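Long-range contact in CPXV018 protein (Cowpox virus, PDB 4PDC), which probably serves immune evasion as a secreted MHC class I-like viral antagonist that binds the activating receptor NKG2D of natural killer cells: residues Gln95-Val106 with Lys114-Glu122. The protein carries 2 engineered substitutions. Residues are numbered along the deposited sequence; the frame is centred on the assembly and turned at random.
Sequences QDYLYNGEEYTV and KNMWLTTSE. Engineered in segment 95-106: Asp96 (natural residue Phe).
Tyr104 and Lys114 are joined by a hydrogen bond from OH of Tyr104 to the backbone O of Lys114 (2.8 Å). That carbonyl also accepts the helical bond from Leu118 N, and a tyrosine is long enough to bring a second donor across from the 95-106 segment. Toward Glu122, Gln95 NE2 donates to Glu122 OE1 over 2.9 Å with an N-H...O angle of 158°. The amide and carboxylate planes stand 86° apart, and NE2 meets OE1 from above the carboxylate plane while OE1 stays near the plane of the amide. Both groups have further partners: Gln95 OE1 bonds to Tyr80, and Glu122 OE2 forms a salt bridge with Lys126. A water bridges Tyr97 OH, Leu118 O and Glu122 N. The contact seats helix 113-126 on the edge of the antiparallel sheet, at the hairpin of strands 90-99 and 102-104, as in an MHC class I-like platform, where helices lie across a sheet. Between helix and sheet, CD1 of the helix residue Leu118 lies over the centre of a Tyr97 ring face in a CH-pi contact, 3.6 Å from the centroid, while CD2 reaches Val106 C at 3.5 Å. Lys114, with CG anti to its own N (chi1 -174°) and an extended chain, runs past two tyrosines: CD lies over a face of Tyr99, CE over one of Tyr104. Lysine suits the place because its methylenes pack on both rings while its ammonium NZ reaches a water.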
ATOM      1  N   GLN E  95     -14.403   2.991  12.119  1.00 21.93           N
ATOM      2  CA  GLN E  95     -14.450   1.543  11.995  1.00 21.60           C
ATOM      3  C   GLN E  95     -15.038   0.910  13.243  1.00 25.96           C
ATOM      4  O   GLN E  95     -14.829   1.390  14.359  1.00 22.95           O
ATOM      5  CB  GLN E  95     -13.056   0.965  11.701  1.00 18.61           C
ATOM      6  CG  GLN E  95     -12.009   1.188  12.782  1.00 22.48           C
ATOM      7  CD  GLN E  95     -10.665   0.549  12.445  1.00 31.39           C
ATOM      8  OE1 GLN E  95     -10.408   0.164  11.300  1.00 22.85           O
ATOM      9  NE2 GLN E  95      -9.800   0.431  13.448  1.00 33.95           N
ATOM     10  N   ASP E  96     -15.790  -0.165  13.026  1.00 19.56           N
ATOM     11  CA  ASP E  96     -16.466  -0.882  14.097  1.00 23.21           C
ATOM     12  C   ASP E  96     -16.220  -2.373  13.955  1.00 20.85           C
ATOM     13  O   ASP E  96     -16.037  -2.880  12.846  1.00 16.26           O
ATOM     14  CB  ASP E  96     -17.972  -0.603  14.077  1.00 22.27           C
ATOM     15  CG  ASP E  96     -18.303   0.840  14.390  1.00 29.57           C
ATOM     16  OD1 ASP E  96     -17.655   1.421  15.286  1.00 35.45           O
ATOM     17  OD2 ASP E  96     -19.215   1.390  13.737  1.00 31.38           O
ATOM     18  N   TYR E  97     -16.219  -3.059  15.090  1.00 15.26           N
ATOM     19  CA  TYR E  97     -16.114  -4.510  15.143  1.00 16.09           C
ATOM     20  C   TYR E  97     -17.320  -5.065  15.890  1.00 18.85           C
ATOM     21  O   TYR E  97     -17.611  -4.614  17.000  1.00 18.14           O
ATOM     22  CB  TYR E  97     -14.833  -4.945  15.850  1.00 17.29           C
ATOM     23  CG  TYR E  97     -13.569  -4.286  15.355  1.00 19.72           C
ATOM     24  CD1 TYR E  97     -13.193  -3.029  15.814  1.00 19.79           C
ATOM     25  CD2 TYR E  97     -12.736  -4.930  14.450  1.00 18.62           C
ATOM     26  CE1 TYR E  97     -12.031  -2.428  15.375  1.00 22.85           C
ATOM     27  CE2 TYR E  97     -11.572  -4.337  14.004  1.00 20.70           C
ATOM     28  CZ  TYR E  97     -11.223  -3.085  14.471  1.00 20.85           C
ATOM     29  OH  TYR E  97     -10.063  -2.490  14.032  1.00 24.95           O
ATOM     30  N   LEU E  98     -18.008  -6.036  15.292  1.00 14.66           N
ATOM     31  CA  LEU E  98     -19.157  -6.676  15.934  1.00 20.71           C
ATOM     32  C   LEU E  98     -18.931  -8.171  16.088  1.00 17.15           C
ATOM     33  O   LEU E  98     -18.470  -8.843  15.160  1.00 15.93           O
ATOM     34  CB  LEU E  98     -20.450  -6.456  15.140  1.00 18.74           C
ATOM     35  CG  LEU E  98     -20.802  -5.051  14.661  1.00 24.83           C
ATOM     36  CD1 LEU E  98     -22.028  -5.095  13.764  1.00 31.08           C
ATOM     37  CD2 LEU E  98     -21.043  -4.150  15.845  1.00 24.75           C
ATOM     38  N   TYR E  99     -19.265  -8.678  17.270  1.00 15.72           N
ATOM     39  CA  TYR E  99     -19.312 -10.108  17.526  1.00 18.67           C
ATOM     40  C   TYR E  99     -20.752 -10.469  17.871  1.00 22.10           C
ATOM     41  O   TYR E  99     -21.285 -10.009  18.882  1.00 18.15           O
ATOM     42  CB  TYR E  99     -18.363 -10.497  18.659  1.00 19.19           C
ATOM     43  CG  TYR E  99     -18.297 -11.988  18.903  1.00 23.54           C
ATOM     44  CD1 TYR E  99     -19.162 -12.603  19.797  1.00 25.80           C
ATOM     45  CD2 TYR E  99     -17.381 -12.781  18.227  1.00 22.25           C
ATOM     46  CE1 TYR E  99     -19.110 -13.965  20.016  1.00 24.47           C
ATOM     47  CE2 TYR E  99     -17.320 -14.145  18.443  1.00 22.72           C
ATOM     48  CZ  TYR E  99     -18.187 -14.730  19.338  1.00 26.85           C
ATOM     49  OH  TYR E  99     -18.132 -16.083  19.557  1.00 29.33           O
ATOM     50  N   ASN E 100     -21.377 -11.279  17.022  1.00 19.00           N
ATOM     51  CA  ASN E 100     -22.800 -11.579  17.145  1.00 17.34           C
ATOM     52  C   ASN E 100     -23.629 -10.297  17.263  1.00 24.69           C
ATOM     53  O   ASN E 100     -24.556 -10.207  18.066  1.00 20.15           O
ATOM     54  CB  ASN E 100     -23.042 -12.504  18.340  1.00 18.40           C
ATOM     55  CG  ASN E 100     -22.423 -13.881  18.139  1.00 18.42           C
ATOM     56  OD1 ASN E 100     -22.189 -14.305  17.008  1.00 19.63           O
ATOM     57  ND2 ASN E 100     -22.153 -14.581  19.231  1.00 23.08           N
ATOM     58  N   GLY E 101     -23.278  -9.306  16.450  1.00 19.11           N
ATOM     59  CA  GLY E 101     -24.058  -8.087  16.341  1.00 22.08           C
ATOM     60  C   GLY E 101     -23.762  -7.052  17.408  1.00 25.95           C
ATOM     61  O   GLY E 101     -24.290  -5.942  17.353  1.00 24.82           O
ATOM     62  N   GLU E 102     -22.919  -7.406  18.374  1.00 23.34           N
ATOM     63  CA  GLU E 102     -22.598  -6.509  19.480  1.00 21.40           C
ATOM     64  C   GLU E 102     -21.223  -5.876  19.305  1.00 25.31           C
ATOM     65  O   GLU E 102     -20.222  -6.582  19.145  1.00 20.68           O
ATOM     66  CB  GLU E 102     -22.660  -7.267  20.806  1.00 28.51           C
ATOM     67  CG  GLU E 102     -22.307  -6.427  22.019  1.00 36.34           C
ATOM     68  CD  GLU E 102     -22.537  -7.168  23.321  1.00 50.28           C
ATOM     69  OE1 GLU E 102     -23.713  -7.433  23.655  1.00 53.61           O
ATOM     70  OE2 GLU E 102     -21.542  -7.489  24.008  1.00 56.44           O
ATOM     71  N   GLU E 103     -21.178  -4.546  19.341  1.00 19.84           N
ATOM     72  CA  GLU E 103     -19.923  -3.816  19.197  1.00 21.48           C
ATOM     73  C   GLU E 103     -18.953  -4.152  20.315  1.00 22.97           C
ATOM     74  O   GLU E 103     -19.347  -4.328  21.465  1.00 23.40           O
ATOM     75  CB  GLU E 103     -20.157  -2.302  19.182  1.00 28.87           C
ATOM     76  CG  GLU E 103     -20.327  -1.703  17.800  1.00 34.38           C
ATOM     77  CD  GLU E 103     -19.984  -0.223  17.755  1.00 39.93           C
ATOM     78  OE1 GLU E 103     -18.780   0.112  17.832  1.00 41.37           O
ATOM     79  OE2 GLU E 103     -20.914   0.602  17.635  1.00 49.33           O
ATOM     80  N   TYR E 104     -17.676  -4.230  19.969  1.00 21.26           N
ATOM     81  CA  TYR E 104     -16.635  -4.391  20.968  1.00 20.13           C
ATOM     82  C   TYR E 104     -15.356  -3.740  20.463  1.00 20.08           C
ATOM     83  O   TYR E 104     -15.203  -3.495  19.262  1.00 18.12           O
ATOM     84  CB  TYR E 104     -16.422  -5.872  21.301  1.00 21.72           C
ATOM     85  CG  TYR E 104     -15.815  -6.721  20.199  1.00 21.02           C
ATOM     86  CD1 TYR E 104     -16.536  -7.041  19.053  1.00 21.46           C
ATOM     87  CD2 TYR E 104     -14.535  -7.236  20.328  1.00 19.71           C
ATOM     88  CE1 TYR E 104     -15.981  -7.829  18.056  1.00 14.20           C
ATOM     89  CE2 TYR E 104     -13.974  -8.024  19.340  1.00 15.96           C
ATOM     90  CZ  TYR E 104     -14.698  -8.315  18.208  1.00 14.97           C
ATOM     91  OH  TYR E 104     -14.134  -9.105  17.233  1.00 13.45           O
ATOM     92  N   THR E 105     -14.458  -3.425  21.389  1.00 18.46           N
ATOM     93  CA  THR E 105     -13.203  -2.766  21.045  1.00 21.91           C
ATOM     94  C   THR E 105     -12.033  -3.285  21.870  1.00 20.34           C
ATOM     95  O   THR E 105     -10.877  -3.002  21.559  1.00 22.09           O
ATOM     96  CB  THR E 105     -13.299  -1.239  21.251  1.00 22.12           C
ATOM     97  OG1 THR E 105     -13.400  -0.949  22.651  1.00 23.24           O
ATOM     98  CG2 THR E 105     -14.509  -0.669  20.527  1.00 25.29           C
ATOM     99  N   VAL E 106     -12.334  -4.041  22.922  1.00 23.32           N
ATOM    100  CA  VAL E 106     -11.314  -4.476  23.869  1.00 21.10           C
ATOM    101  C   VAL E 106     -10.835  -5.896  23.580  1.00 24.91           C
ATOM    102  O   VAL E 106     -11.628  -6.834  23.502  1.00 23.61           O
ATOM    103  CB  VAL E 106     -11.839  -4.408  25.317  1.00 26.35           C
ATOM    104  CG1 VAL E 106     -10.765  -4.855  26.302  1.00 25.25           C
ATOM    105  CG2 VAL E 106     -12.298  -2.994  25.646  1.00 28.02           C
ATOM    106  N   LYS E 114     -12.824 -14.051  18.134  1.00 16.41           N
ATOM    107  CA  LYS E 114     -13.231 -12.694  18.479  1.00 15.65           C
ATOM    108  C   LYS E 114     -12.022 -11.766  18.615  1.00 16.82           C
ATOM    109  O   LYS E 114     -12.009 -10.658  18.072  1.00 16.67           O
ATOM    110  CB  LYS E 114     -14.038 -12.708  19.777  1.00 20.54           C
ATOM    111  CG  LYS E 114     -14.645 -11.374  20.155  1.00 20.47           C
ATOM    112  CD  LYS E 114     -15.443 -11.487  21.446  1.00 22.73           C
ATOM    113  CE  LYS E 114     -16.115 -10.173  21.803  1.00 24.48           C
ATOM    114  NZ  LYS E 114     -16.840 -10.251  23.101  1.00 26.06           N
ATOM    115  N   ASN E 115     -11.001 -12.221  19.332  1.00 14.24           N
ATOM    116  CA  ASN E 115      -9.795 -11.419  19.516  1.00 15.14           C
ATOM    117  C   ASN E 115      -8.979 -11.268  18.237  1.00 13.48           C
ATOM    118  O   ASN E 115      -8.500 -10.178  17.929  1.00 14.71           O
ATOM    119  CB  ASN E 115      -8.923 -12.027  20.616  1.00 20.17           C
ATOM    120  CG  ASN E 115      -9.427 -11.691  22.009  1.00 27.46           C
ATOM    121  OD1 ASN E 115      -9.959 -10.605  22.245  1.00 22.82           O
ATOM    122  ND2 ASN E 115      -9.260 -12.624  22.939  1.00 24.63           N
ATOM    123  N   MET E 116      -8.812 -12.358  17.498  1.00 14.19           N
ATOM    124  CA  MET E 116      -8.044 -12.312  16.261  1.00 15.83           C
ATOM    125  C   MET E 116      -8.716 -11.391  15.247  1.00 15.36           C
ATOM    126  O   MET E 116      -8.052 -10.638  14.531  1.00 14.90           O
ATOM    127  CB  MET E 116      -7.889 -13.714  15.677  1.00 17.26           C
ATOM    128  CG  MET E 116      -6.958 -13.770  14.481  1.00 23.77           C
ATOM    129  SD  MET E 116      -6.890 -15.402  13.716  1.00 35.74           S
ATOM    130  CE  MET E 116      -6.325 -16.402  15.096  1.00 45.72           C
ATOM    131  N   TRP E 117     -10.039 -11.465  15.187  1.00 12.48           N
ATOM    132  CA  TRP E 117     -10.819 -10.621  14.293  1.00 15.47           C
ATOM    133  C   TRP E 117     -10.585  -9.147  14.614  1.00 14.04           C
ATOM    134  O   TRP E 117     -10.428  -8.320  13.717  1.00 11.48           O
ATOM    135  CB  TRP E 117     -12.303 -10.971  14.416  1.00 12.64           C
ATOM    136  CG  TRP E 117     -13.209 -10.212  13.492  1.00 12.35           C
ATOM    137  CD1 TRP E 117     -13.939  -9.101  13.794  1.00 12.04           C
ATOM    138  CD2 TRP E 117     -13.491 -10.517  12.120  1.00 14.43           C
ATOM    139  NE1 TRP E 117     -14.662  -8.694  12.697  1.00 14.64           N
ATOM    140  CE2 TRP E 117     -14.402  -9.545  11.655  1.00 13.81           C
ATOM    141  CE3 TRP E 117     -13.064 -11.517  11.242  1.00 11.41           C
ATOM    142  CZ2 TRP E 117     -14.896  -9.548  10.353  1.00 14.26           C
ATOM    143  CZ3 TRP E 117     -13.555 -11.517   9.947  1.00 15.87           C
ATOM    144  CH2 TRP E 117     -14.461 -10.538   9.516  1.00 14.11           C
ATOM    145  N   LEU E 118     -10.546  -8.840  15.905  1.00 13.03           N
ATOM    146  CA  LEU E 118     -10.355  -7.477  16.383  1.00 13.36           C
ATOM    147  C   LEU E 118      -8.966  -6.949  16.062  1.00 15.88           C
ATOM    148  O   LEU E 118      -8.809  -5.790  15.672  1.00 15.15           O
ATOM    149  CB  LEU E 118     -10.592  -7.410  17.900  1.00 13.94           C
ATOM    150  CG  LEU E 118     -10.335  -6.063  18.591  1.00 15.98           C
ATOM    151  CD1 LEU E 118     -11.304  -4.993  18.106  1.00 16.70           C
ATOM    152  CD2 LEU E 118     -10.426  -6.211  20.104  1.00 24.05           C
ATOM    153  N   THR E 119      -7.955  -7.793  16.233  1.00 11.16           N
ATOM    154  CA  THR E 119      -6.581  -7.342  16.083  1.00 15.63           C
ATOM    155  C   THR E 119      -6.039  -7.464  14.660  1.00 15.23           C
ATOM    156  O   THR E 119      -4.924  -7.011  14.403  1.00 16.44           O
ATOM    157  CB  THR E 119      -5.633  -8.115  17.018  1.00 17.43           C
ATOM    158  OG1 THR E 119      -5.631  -9.506  16.673  1.00 19.94           O
ATOM    159  CG2 THR E 119      -6.065  -7.951  18.464  1.00 21.12           C
ATOM    160  N   THR E 120      -6.804  -8.056  13.741  1.00 13.58           N
ATOM    161  CA  THR E 120      -6.291  -8.293  12.382  1.00 12.81           C
ATOM    162  C   THR E 120      -7.152  -7.766  11.239  1.00 15.49           C
ATOM    163  O   THR E 120      -6.699  -7.741  10.095  1.00 14.16           O
ATOM    164  CB  THR E 120      -6.089  -9.802  12.105  1.00 12.82           C
ATOM    165  OG1 THR E 120      -7.363 -10.457  12.023  1.00 12.89           O
ATOM    166  CG2 THR E 120      -5.233 -10.442  13.181  1.00 17.46           C
ATOM    167  N   SER E 121      -8.387  -7.367  11.519  1.00 11.68           N
ATOM    168  CA  SER E 121      -9.288  -6.942  10.450  1.00 15.43           C
ATOM    169  C   SER E 121      -8.768  -5.715   9.693  1.00 12.04           C
ATOM    170  O   SER E 121      -8.686  -5.728   8.462  1.00 10.68           O
ATOM    171  CB  SER E 121     -10.680  -6.656  11.016  1.00 14.31           C
ATOM    172  OG  SER E 121     -11.389  -7.867  11.220  1.00 13.97           O
ATOM    173  N   GLU E 122      -8.425  -4.654  10.421  1.00 13.53           N
ATOM    174  CA  GLU E 122      -7.903  -3.444   9.787  1.00 16.10           C
ATOM    175  C   GLU E 122      -6.638  -3.774   8.998  1.00 14.09           C
ATOM    176  O   GLU E 122      -6.475  -3.360   7.854  1.00 14.66           O
ATOM    177  CB  GLU E 122      -7.611  -2.361  10.833  1.00 18.39           C
ATOM    178  CG  GLU E 122      -7.168  -1.032  10.232  1.00 17.83           C
ATOM    179  CD  GLU E 122      -6.922   0.043  11.277  1.00 26.57           C
ATOM    180  OE1 GLU E 122      -7.109  -0.233  12.481  1.00 29.79           O
ATOM    181  OE2 GLU E 122      -6.539   1.169  10.891  1.00 28.08           O
TER
HETATM  182  O   HOH W   1      -8.212  -4.532  13.290  1.00 19.51           O
HETATM  183  O   HOH W   2     -18.175  -7.771  23.965  1.00 35.26           O
HETATM  184  O   HOH W   3     -12.390  -9.058  22.094  1.00 25.83           O